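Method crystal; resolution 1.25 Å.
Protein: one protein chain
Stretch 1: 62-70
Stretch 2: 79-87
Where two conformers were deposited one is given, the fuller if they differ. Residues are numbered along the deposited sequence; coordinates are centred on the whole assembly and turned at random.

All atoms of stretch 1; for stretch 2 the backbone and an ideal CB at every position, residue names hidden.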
# COMPACT_ATOMS: atom_id res chain seq x y z
N GLU A 62 12.32 -11.66 5.78
CA GLU A 62 11.35 -11.56 4.68
C GLU A 62 11.17 -10.11 4.22
O GLU A 62 10.06 -9.65 3.99
CB GLU A 62 10.00 -12.19 5.06
CG GLU A 62 10.09 -13.67 5.42
CD GLU A 62 8.79 -14.24 5.96
OE1 GLU A 62 7.72 -14.04 5.33
OE2 GLU A 62 8.83 -14.90 7.01
N PHE A 63 12.28 -9.39 4.10
CA PHE A 63 12.26 -8.03 3.60
C PHE A 63 12.48 -8.11 2.09
O PHE A 63 13.57 -7.82 1.59
CB PHE A 63 13.31 -7.15 4.28
CG PHE A 63 13.10 -5.68 4.04
CD1 PHE A 63 12.23 -4.95 4.85
CD2 PHE A 63 13.76 -5.02 3.01
CE1 PHE A 63 12.01 -3.61 4.62
CE2 PHE A 63 13.56 -3.68 2.78
CZ PHE A 63 12.69 -2.96 3.58
N THR A 64 11.43 -8.53 1.40
CA THR A 64 11.54 -8.91 -0.01
C THR A 64 10.35 -8.35 -0.78
O THR A 64 9.28 -8.11 -0.23
CB THR A 64 11.58 -10.45 -0.19
OG1 THR A 64 10.49 -11.06 0.52
CG2 THR A 64 12.88 -11.02 0.33
N LEU A 65 10.56 -8.14 -2.08
CA LEU A 65 9.47 -7.76 -2.98
C LEU A 65 8.31 -8.74 -2.83
O LEU A 65 8.51 -9.97 -2.88
CB LEU A 65 9.96 -7.74 -4.43
CG LEU A 65 10.87 -6.55 -4.78
CD1 LEU A 65 11.63 -6.85 -6.06
CD2 LEU A 65 10.08 -5.26 -4.92
N GLY A 66 7.10 -8.21 -2.65
CA GLY A 66 5.92 -9.04 -2.47
C GLY A 66 5.51 -9.24 -1.03
O GLY A 66 4.40 -9.68 -0.78
N ALA A 67 6.39 -8.88 -0.08
CA ALA A 67 6.09 -9.03 1.34
C ALA A 67 5.32 -7.83 1.89
O ALA A 67 5.39 -6.72 1.33
CB ALA A 67 7.38 -9.25 2.15
N VAL A 68 4.60 -8.04 2.98
CA VAL A 68 3.79 -6.99 3.60
C VAL A 68 3.94 -7.07 5.11
O VAL A 68 3.91 -8.16 5.69
CB VAL A 68 2.28 -7.15 3.24
CG1 VAL A 68 1.46 -6.00 3.81
CG2 VAL A 68 2.08 -7.24 1.73
N GLN A 69 4.04 -5.89 5.74
CA GLN A 69 4.01 -5.75 7.19
C GLN A 69 2.77 -4.96 7.57
O GLN A 69 2.53 -3.88 7.02
CB GLN A 69 5.25 -4.99 7.64
CG GLN A 69 5.33 -4.67 9.12
CD GLN A 69 6.54 -3.82 9.41
OE1 GLN A 69 6.71 -2.76 8.81
NE2 GLN A 69 7.38 -4.28 10.33
N PHE A 70 1.98 -5.50 8.50
CA PHE A 70 0.76 -4.85 8.98
C PHE A 70 1.00 -4.26 10.35
O PHE A 70 1.45 -4.97 11.26
CB PHE A 70 -0.41 -5.84 9.03
CG PHE A 70 -0.75 -6.44 7.69
CD1 PHE A 70 -1.69 -5.83 6.86
CD2 PHE A 70 -0.14 -7.61 7.25
CE1 PHE A 70 -2.00 -6.39 5.61
CE2 PHE A 70 -0.45 -8.17 6.00
CZ PHE A 70 -1.39 -7.56 5.19
N UNK A 79 -1.98 -0.01 9.03
CA UNK A 79 -1.25 0.39 7.83
C UNK A 79 -0.50 -0.82 7.31
O UNK A 79 0.16 -1.53 8.09
CB UNK A 79 -0.29 1.55 8.11
N UNK A 80 -0.60 -1.08 6.00
CA UNK A 80 0.12 -2.16 5.35
C UNK A 80 1.29 -1.58 4.57
O UNK A 80 1.10 -0.89 3.56
CB UNK A 80 -0.80 -2.96 4.43
N UNK A 81 2.49 -1.85 5.06
CA UNK A 81 3.73 -1.46 4.38
C UNK A 81 4.03 -2.56 3.36
O UNK A 81 4.45 -3.65 3.74
CB UNK A 81 4.89 -1.27 5.36
N UNK A 82 3.79 -2.28 2.08
CA UNK A 82 3.86 -3.30 1.03
C UNK A 82 5.13 -3.11 0.22
O UNK A 82 5.28 -2.08 -0.43
CB UNK A 82 2.63 -3.24 0.12
N UNK A 83 6.03 -4.09 0.22
CA UNK A 83 7.27 -3.91 -0.54
C UNK A 83 7.00 -4.20 -2.01
O UNK A 83 6.94 -5.37 -2.42
CB UNK A 83 8.38 -4.82 -0.01
N UNK A 84 6.84 -3.14 -2.80
CA UNK A 84 6.39 -3.28 -4.19
C UNK A 84 7.19 -2.52 -5.23
O UNK A 84 6.78 -2.44 -6.38
CB UNK A 84 4.93 -2.83 -4.29
N UNK A 85 8.31 -1.94 -4.82
CA UNK A 85 9.18 -1.29 -5.78
C UNK A 85 10.64 -1.59 -5.47
O UNK A 85 11.04 -1.73 -4.31
CB UNK A 85 8.93 0.22 -5.79
N UNK A 86 11.41 -1.71 -6.54
CA UNK A 86 12.81 -2.06 -6.45
C UNK A 86 13.65 -0.80 -6.52
O UNK A 86 13.66 -0.10 -7.54
CB UNK A 86 13.20 -3.04 -7.56
N UNK A 87 14.34 -0.50 -5.43
CA UNK A 87 15.13 0.73 -5.32
C UNK A 87 14.24 1.95 -5.28
O UNK A 87 13.01 1.85 -5.14
CB UNK A 87 16.11 0.85 -6.49

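Residues 68-70 of stretch 1 run antiparallel to the strand 79-85; along each extended strand the side chains alternate between the two faces of the sheet. At position 79 the CA-to-CB bond points away and nothing of stretch 1 lies within 5.5 Å of the ideal CB; the visible atoms set little preference. The residue is Val79, whose backbone O receives a CA-H...O contact from Phe70 CA at 3.5 Å.

Position 80 pairs with Phe70 and shares a face with Val68 and Phe70. Its ideal CB lies 3.8 Å from both Phe70 CE1 and Val68 CG1, an apolar setting that suits a small or aliphatic side chain. Ala80 is found there, its CB 3.9 Å from Val68 CG1 and 3.9 Å from Phe70 CE1.

Position 81 forms the hydrogen-bonded pair with Gln69, on the other face. The extended Gln69 side chain brings a terminal amide alongside, so a polar side chain, notably Asn, Gln, Ser or Thr, could engage it. Asn81 does so: ND2 donates to Gln69 OE1 at 2.9 Å, reinforcing the backbone pair Gln69 N to Asn81 O (3.0 Å) and Asn81 N to Gln69 O (2.8 Å).

Position 82 returns to the face of Val68, with the ideal CB 4.3 Å from Val68 CG2. Aliphatic side chains or methionine would suit. Met82, present as selenomethionine, places CG 4.1 Å from Val68 CG1, while the end of its side chain leads away from stretch 1.

Position 83 points toward the type II turn from Thr64 to Ala67. Its ideal CB is 3.4 Å from Thr64 O, and the Phe63 ring and Leu65 side chain offer apolar surface, favouring a branched or long aliphatic residue such as Ile, Val or Leu. Ile83, with chi1 m and chi2 t, has the largest covered area of the stretch. Its CD1 sits over one face of the Phe63 ring, 3.6 Å from the centroid of that ring, and its CG2 lies 4.2 Å from Leu65 CD2. Its backbone clasps the turn: Gly66 N donates to Ile83 O and Ile83 N to Ala67 O, both at 2.9 Å.

At position 84 a CB would point away from stretch 1, and many residues would be compatible; it is Gly84. Position 85 also points away, leaving the choice open. Gln85 donates a hydrogen bond from NE2 to the backbone O of position 87 at 3.0 Å. Position 86 points sideways, its ideal CB 4.4 Å from Leu65 CD1, so varied side chains could fit; His86 brings its CB to 4.4 Å from Leu65 CD1. Position 87 is out of reach, but its positive phi favours glycine, and Gly87 is deposited.

Stretch 2, residues 79-87: VANMIGQHG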
# COMPACT_ATOMS: atom_id res chain seq x y z
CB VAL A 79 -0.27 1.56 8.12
CG1 VAL A 79 0.62 1.87 6.90
CG2 VAL A 79 -1.02 2.80 8.58
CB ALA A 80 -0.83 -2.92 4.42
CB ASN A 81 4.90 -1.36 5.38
CG ASN A 81 4.73 -0.26 6.43
OD1 ASN A 81 4.14 0.79 6.18
ND2 ASN A 81 5.33 -0.48 7.60
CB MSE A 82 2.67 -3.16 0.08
CG MSE A 82 1.28 -3.27 0.75
SE MSE A 82 -0.18 -3.36 -0.54
CE MSE A 82 0.14 -1.70 -1.52
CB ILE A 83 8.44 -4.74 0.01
CG1 ILE A 83 8.68 -4.42 1.49
CG2 ILE A 83 9.70 -4.47 -0.81
CD1 ILE A 83 9.81 -5.23 2.11
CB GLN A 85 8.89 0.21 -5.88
CG GLN A 85 9.43 1.02 -4.76
CD GLN A 85 9.22 2.52 -4.96
OE1 GLN A 85 8.10 3.02 -4.79
NE2 GLN A 85 10.30 3.24 -5.30
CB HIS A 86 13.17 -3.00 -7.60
CG HIS A 86 14.60 -3.44 -7.59
ND1 HIS A 86 15.19 -4.04 -6.51
CD2 HIS A 86 15.56 -3.35 -8.55
CE1 HIS A 86 16.45 -4.32 -6.79
NE2 HIS A 86 16.70 -3.90 -8.02
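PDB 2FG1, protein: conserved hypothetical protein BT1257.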